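PDB 5GNE: leucine aminopeptidase from Legionella pneumophila, which probably works as a zinc-dependent exopeptidase of the M28 family, removing residues from the amino ends of peptides. Local coordinates for residues Asp80-Tyr85 / Trp321-Phe326; Pro229-Ala234 / Gln250-Lys255. One frame throughout, in Å; residues are numbered along the deposited sequence.

Contact 1: residues Asp80-Tyr85 / Trp321-Phe326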
loop_
_atom_site.group_PDB
_atom_site.type_symbol
_atom_site.label_atom_id
_atom_site.label_comp_id
_atom_site.label_asym_id
_atom_site.label_seq_id
_atom_site.Cartn_x
_atom_site.Cartn_y
_atom_site.Cartn_z
ATOM N N ASP A 80 -20.254 -5.232 -9.935
ATOM C CA ASP A 80 -19.853 -4.387 -11.059
ATOM C C ASP A 80 -18.939 -3.241 -10.633
ATOM O O ASP A 80 -17.921 -2.977 -11.274
ATOM C CB ASP A 80 -21.083 -3.827 -11.796
ATOM C CG ASP A 80 -20.714 -2.793 -12.853
ATOM O OD1 ASP A 80 -20.221 -3.186 -13.935
ATOM O OD2 ASP A 80 -20.903 -1.582 -12.601
ATOM N N LYS A 81 -19.292 -2.556 -9.557
ATOM C CA LYS A 81 -18.575 -1.348 -9.209
ATOM C C LYS A 81 -17.210 -1.626 -8.573
ATOM O O LYS A 81 -16.319 -0.792 -8.674
ATOM C CB LYS A 81 -19.437 -0.479 -8.271
ATOM C CG LYS A 81 -19.662 0.962 -8.781
ATOM C CD LYS A 81 -20.694 1.050 -9.932
ATOM C CE LYS A 81 -21.133 2.499 -10.216
ATOM N NZ LYS A 81 -21.170 2.824 -11.678
ATOM N N LEU A 82 -17.026 -2.794 -7.954
ATOM C CA LEU A 82 -15.717 -3.148 -7.393
ATOM C C LEU A 82 -14.827 -3.888 -8.423
ATOM O O LEU A 82 -13.718 -4.302 -8.080
ATOM C CB LEU A 82 -15.867 -4.015 -6.137
ATOM C CG LEU A 82 -16.664 -3.483 -4.937
ATOM C CD1 LEU A 82 -16.535 -4.386 -3.713
ATOM C CD2 LEU A 82 -16.267 -2.053 -4.584
ATOM N N THR A 83 -15.295 -4.063 -9.663
ATOM C CA THR A 83 -14.446 -4.710 -10.674
ATOM C C THR A 83 -14.283 -3.867 -11.941
ATOM O O THR A 83 -13.785 -4.332 -12.940
ATOM C CB THR A 83 -14.987 -6.092 -11.087
ATOM O OG1 THR A 83 -16.303 -5.953 -11.621
ATOM C CG2 THR A 83 -15.039 -7.025 -9.899
ATOM N N SER A 84 -14.691 -2.612 -11.871
ATOM C CA SER A 84 -14.544 -1.677 -12.965
ATOM C C SER A 84 -14.148 -0.340 -12.407
ATOM O O SER A 84 -14.442 -0.048 -11.263
ATOM C CB SER A 84 -15.858 -1.573 -13.731
ATOM O OG SER A 84 -16.869 -1.076 -12.873
ATOM N N TYR A 85 -13.501 0.490 -13.207
ATOM C CA TYR A 85 -13.215 1.845 -12.761
ATOM C C TYR A 85 -13.363 2.865 -13.861
ATOM O O TYR A 85 -13.070 2.595 -15.010
ATOM C CB TYR A 85 -11.805 1.934 -12.149
ATOM C CG TYR A 85 -10.657 1.717 -13.114
ATOM C CD1 TYR A 85 -10.078 2.776 -13.820
ATOM C CD2 TYR A 85 -10.134 0.444 -13.305
ATOM C CE1 TYR A 85 -9.010 2.559 -14.704
ATOM C CE2 TYR A 85 -9.071 0.216 -14.182
ATOM C CZ TYR A 85 -8.512 1.271 -14.878
ATOM O OH TYR A 85 -7.460 1.026 -15.740
ATOM N N TRP A 321 -8.466 2.526 -2.442
ATOM C CA TRP A 321 -8.655 3.954 -2.629
ATOM C C TRP A 321 -9.385 4.280 -3.954
ATOM O O TRP A 321 -10.347 5.053 -3.952
ATOM C CB TRP A 321 -7.299 4.691 -2.561
ATOM C CG TRP A 321 -6.682 4.677 -1.193
ATOM C CD1 TRP A 321 -5.742 3.804 -0.741
ATOM C CD2 TRP A 321 -6.995 5.549 -0.067
ATOM N NE1 TRP A 321 -5.426 4.081 0.588
ATOM C CE2 TRP A 321 -6.171 5.145 1.019
ATOM C CE3 TRP A 321 -7.865 6.632 0.113
ATOM C CZ2 TRP A 321 -6.200 5.778 2.268
ATOM C CZ3 TRP A 321 -7.897 7.275 1.378
ATOM C CH2 TRP A 321 -7.072 6.839 2.431
ATOM N N THR A 322 -8.924 3.741 -5.085
ATOM C CA THR A 322 -9.553 4.122 -6.329
ATOM C C THR A 322 -11.004 3.616 -6.365
ATOM O O THR A 322 -11.859 4.280 -6.920
ATOM C CB THR A 322 -8.777 3.668 -7.578
ATOM O OG1 THR A 322 -9.263 2.418 -8.066
ATOM C CG2 THR A 322 -7.332 3.563 -7.274
ATOM N N ASN A 323 -11.288 2.464 -5.764
ATOM C CA ASN A 323 -12.679 2.003 -5.696
ATOM C C ASN A 323 -13.599 2.981 -4.994
ATOM O O ASN A 323 -14.796 2.972 -5.252
ATOM C CB ASN A 323 -12.789 0.662 -4.966
ATOM C CG ASN A 323 -12.441 -0.494 -5.851
ATOM O OD1 ASN A 323 -12.384 -0.331 -7.040
ATOM N ND2 ASN A 323 -12.208 -1.662 -5.277
ATOM N N GLU A 324 -13.047 3.848 -4.151
ATOM C CA GLU A 324 -13.875 4.784 -3.397
ATOM C C GLU A 324 -13.735 6.209 -3.888
ATOM O O GLU A 324 -14.075 7.158 -3.172
ATOM C CB GLU A 324 -13.533 4.725 -1.900
ATOM C CG GLU A 324 -13.901 3.418 -1.240
ATOM C CD GLU A 324 -15.414 3.221 -1.067
ATOM O OE1 GLU A 324 -16.212 4.011 -1.608
ATOM O OE2 GLU A 324 -15.807 2.271 -0.358
ATOM N N GLY A 325 -13.246 6.360 -5.116
ATOM C CA GLY A 325 -13.146 7.668 -5.745
ATOM C C GLY A 325 -11.926 8.500 -5.389
ATOM O O GLY A 325 -11.878 9.674 -5.713
ATOM N N PHE A 326 -10.932 7.915 -4.732
ATOM C CA PHE A 326 -9.721 8.667 -4.444
ATOM C C PHE A 326 -8.660 8.517 -5.509
ATOM O O PHE A 326 -8.541 7.458 -6.109
ATOM C CB PHE A 326 -9.141 8.245 -3.116
ATOM C CG PHE A 326 -10.064 8.467 -1.958
ATOM C CD1 PHE A 326 -10.134 9.691 -1.341
ATOM C CD2 PHE A 326 -10.813 7.431 -1.461
ATOM C CE1 PHE A 326 -10.943 9.878 -0.251
ATOM C CE2 PHE A 326 -11.628 7.608 -0.367
ATOM C CZ PHE A 326 -11.698 8.843 0.240
#
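Asn-323 of segment 321-326 faces Leu-82, just beyond Lys-81 of helix 75-81, and their side chains are set roughly perpendicular to each other. The direct contact is slight and loose: methyl CD2 of Leu-82 comes alongside the amide nitrogen ND2 of Asn-323 at 4.1 Å. Both first torsions place CG beside the backbone N, and that of Asn-323 (chi1 -80°) carries its carboxamide across to the other segment.

The polar part is settled by third parties. ND2 of Asn-323 is also 4.1 Å from O of Leu-82, too far to bond; each finds a tyrosine hydroxyl instead, ND2 that of Tyr-64 and the carbonyl that of Tyr-313. Leu-82 packs on Tyr-64 as well, and Asn-323 on Tyr-285, so tyrosines from three other places in the chain line this junction.

Bonds within each segment shape the two sides. The side-chain hydroxyl OG of Ser-84 donates to O of Asp-80 at 2.7 Å, from above the carbonyl plane, about 35° out of it. The same oxygen accepts a longer backbone bond from N of Thr-83, at 3.3 Å. Across the contact, O of Trp-321 likewise takes two donors, N of Glu-324 and N of Phe-326, the latter at 3.0 Å. With Gly-325 N bonded to Thr-322 O and Gly-325 at positive phi (83°), this is a Schellman motif, and the contact as a whole sets the chain around Leu-82 against a Schellman-terminated helix of the M28 peptidase region.

Contact 2: residues Pro229-Ala234 / Gln250-Lys255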
loop_
_atom_site.group_PDB
_atom_site.type_symbol
_atom_site.label_atom_id
_atom_site.label_comp_id
_atom_site.label_asym_id
_atom_site.label_seq_id
_atom_site.Cartn_x
_atom_site.Cartn_y
_atom_site.Cartn_z
ATOM N N PRO A 229 -2.209 18.343 5.626
ATOM C CA PRO A 229 -1.836 17.144 6.382
ATOM C C PRO A 229 -1.220 16.078 5.466
ATOM O O PRO A 229 -1.707 15.877 4.350
ATOM C CB PRO A 229 -3.158 16.644 6.946
ATOM C CG PRO A 229 -4.130 17.788 6.748
ATOM C CD PRO A 229 -3.664 18.519 5.549
ATOM N N ILE A 230 -0.203 15.385 5.968
ATOM C CA ILE A 230 0.384 14.256 5.286
ATOM C C ILE A 230 0.153 13.031 6.131
ATOM O O ILE A 230 0.540 12.997 7.285
ATOM C CB ILE A 230 1.903 14.424 5.090
ATOM C CG1 ILE A 230 2.206 15.807 4.537
ATOM C CG2 ILE A 230 2.447 13.316 4.181
ATOM C CD1 ILE A 230 1.449 16.160 3.267
ATOM N N TYR A 231 -0.445 12.008 5.549
ATOM C CA TYR A 231 -0.636 10.757 6.262
ATOM C C TYR A 231 0.409 9.727 5.892
ATOM O O TYR A 231 0.803 9.573 4.714
ATOM C CB TYR A 231 -2.032 10.169 5.988
ATOM C CG TYR A 231 -3.161 10.893 6.666
ATOM C CD1 TYR A 231 -3.722 12.036 6.105
ATOM C CD2 TYR A 231 -3.691 10.414 7.864
ATOM C CE1 TYR A 231 -4.775 12.708 6.742
ATOM C CE2 TYR A 231 -4.738 11.071 8.499
ATOM C CZ TYR A 231 -5.269 12.219 7.931
ATOM O OH TYR A 231 -6.303 12.873 8.549
ATOM N N PHE A 232 0.854 8.996 6.893
ATOM C CA PHE A 232 1.678 7.844 6.610
ATOM C C PHE A 232 0.972 6.644 7.203
ATOM O O PHE A 232 0.606 6.658 8.373
ATOM C CB PHE A 232 3.079 8.005 7.172
ATOM C CG PHE A 232 3.817 9.192 6.616
ATOM C CD1 PHE A 232 3.675 10.447 7.203
ATOM C CD2 PHE A 232 4.656 9.060 5.521
ATOM C CE1 PHE A 232 4.351 11.545 6.695
ATOM C CE2 PHE A 232 5.327 10.144 5.010
ATOM C CZ PHE A 232 5.181 11.390 5.598
ATOM N N ILE A 233 0.743 5.630 6.375
ATOM C CA ILE A 233 -0.052 4.486 6.756
ATOM C C ILE A 233 0.638 3.138 6.578
ATOM O O ILE A 233 1.280 2.862 5.569
ATOM C CB ILE A 233 -1.392 4.463 5.978
ATOM C CG1 ILE A 233 -2.119 5.808 6.145
ATOM C CG2 ILE A 233 -2.277 3.384 6.513
ATOM C CD1 ILE A 233 -3.406 5.924 5.416
ATOM N N ALA A 234 0.513 2.309 7.602
ATOM C CA ALA A 234 0.881 0.895 7.550
ATOM C C ALA A 234 -0.363 -0.016 7.517
ATOM O O ALA A 234 -1.042 -0.200 8.547
ATOM C CB ALA A 234 1.764 0.549 8.742
ATOM N N GLN A 250 -12.449 3.026 4.478
ATOM C CA GLN A 250 -13.741 3.209 5.113
ATOM C C GLN A 250 -13.617 4.180 6.306
ATOM O O GLN A 250 -14.491 5.034 6.506
ATOM C CB GLN A 250 -14.322 1.856 5.545
ATOM C CG GLN A 250 -14.642 0.955 4.354
ATOM C CD GLN A 250 -15.658 1.572 3.388
ATOM O OE1 GLN A 250 -16.760 1.960 3.790
ATOM N NE2 GLN A 250 -15.290 1.659 2.110
ATOM N N ASP A 251 -12.540 4.064 7.079
ATOM C CA ASP A 251 -12.342 4.964 8.218
ATOM C C ASP A 251 -12.159 6.419 7.764
ATOM O O ASP A 251 -12.719 7.341 8.374
ATOM C CB ASP A 251 -11.142 4.513 9.049
ATOM C CG ASP A 251 -11.001 5.291 10.345
ATOM O OD1 ASP A 251 -11.781 4.995 11.278
ATOM O OD2 ASP A 251 -10.101 6.158 10.460
ATOM N N PHE A 252 -11.445 6.624 6.656
ATOM C CA PHE A 252 -11.311 7.958 6.078
ATOM C C PHE A 252 -12.672 8.485 5.575
ATOM O O PHE A 252 -12.962 9.683 5.624
ATOM C CB PHE A 252 -10.331 7.933 4.903
ATOM C CG PHE A 252 -8.900 8.188 5.295
ATOM C CD1 PHE A 252 -8.182 7.226 5.993
ATOM C CD2 PHE A 252 -8.280 9.390 4.978
ATOM C CE1 PHE A 252 -6.861 7.458 6.361
ATOM C CE2 PHE A 252 -6.959 9.630 5.355
ATOM C CZ PHE A 252 -6.251 8.658 6.049
ATOM N N LEU A 253 -13.495 7.580 5.054
ATOM C CA LEU A 253 -14.788 7.968 4.520
ATOM C C LEU A 253 -15.731 8.366 5.647
ATOM O O LEU A 253 -16.411 9.390 5.567
ATOM C CB LEU A 253 -15.392 6.830 3.693
ATOM C CG LEU A 253 -14.826 6.660 2.277
ATOM C CD1 LEU A 253 -15.419 5.437 1.583
ATOM C CD2 LEU A 253 -15.091 7.914 1.461
ATOM N N GLN A 254 -15.761 7.553 6.697
ATOM C CA GLN A 254 -16.561 7.853 7.871
ATOM C C GLN A 254 -16.153 9.157 8.550
ATOM O O GLN A 254 -17.004 9.954 8.936
ATOM C CB GLN A 254 -16.474 6.695 8.858
ATOM C CG GLN A 254 -17.297 5.512 8.399
ATOM C CD GLN A 254 -16.852 4.196 8.999
ATOM O OE1 GLN A 254 -16.200 4.160 10.043
ATOM N NE2 GLN A 254 -17.205 3.100 8.334
ATOM N N LYS A 255 -14.852 9.397 8.649
ATOM C CA LYS A 255 -14.373 10.602 9.306
ATOM C C LYS A 255 -14.410 11.783 8.365
ATOM O O LYS A 255 -14.071 12.903 8.756
ATOM C CB LYS A 255 -12.952 10.406 9.803
ATOM C CG LYS A 255 -12.873 9.661 11.095
ATOM C CD LYS A 255 -11.430 9.376 11.424
ATOM C CE LYS A 255 -11.357 8.376 12.559
ATOM N NZ LYS A 255 -9.988 8.366 13.084
#
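Phe-252 drives the edge of its ring onto one face of Tyr-231, with CZ lying over that face, displaced toward its rim. The closest approach is 3.6 Å, between CZ of Phe-252 and CD2 of Tyr-231, while CE2 of Phe-252 sits 4.0 Å from CE1 of Tyr-231. Ring centroids of Tyr-231 and Phe-252 are 4.9 Å apart and the planes meet at 63°, an edge-to-face pair short of perpendicular, in which the side chains run past one another head to tail.

Ile-233, two residues along the strand, adds a second foothold. Its methyl CD1 reaches CE1 of Phe-252 at 3.9 Å, approaching that ring obliquely. An extended chi2 (179°) stretches CD1 out from CB toward the phenyl group. Thus one ring from the helix meets two neighbouring side chains on the same side of the strand, and all three residues are buried. Phe-232, by contrast, points to the other side of the sheet, against Met-215 and Ala-216 of helix 202-221.

At the exposed end of helix 243-254, Lys-255 NZ makes a salt bridge to Asp-251 OD2 at 3.4 Å. Strand 230-235, bonded to strands 170-177 and 185-191, is covered on one side by helix 243-254 and on the other by helix 202-221, the layered alpha/beta/alpha arrangement of the M28 zinc exopeptidase fold.

Contacts 1 and 2 have centres about 17 Å apart, yet segments 321-326 and 250-255 touch directly. Glu-324 OE2 and Gln-250 NE2 lie 2.6 Å apart, a probable hydrogen bond, and CH2 of Trp-321 packs 3.7 Å from CG of Phe-252. Leu-253 also packs against Glu-324 and Phe-326. Helix 243-254 therefore bears on the sheet through contact 2 and on the end of helix 318-323, which contact 1 joins to residues 80-85. Neither contact forms part of the zinc site: the side chain of Ile-233 is about 8 Å from that of His-191, a zinc ligand, and about 14 Å from a bound zinc ion, while contact 1 lies away from the metal site.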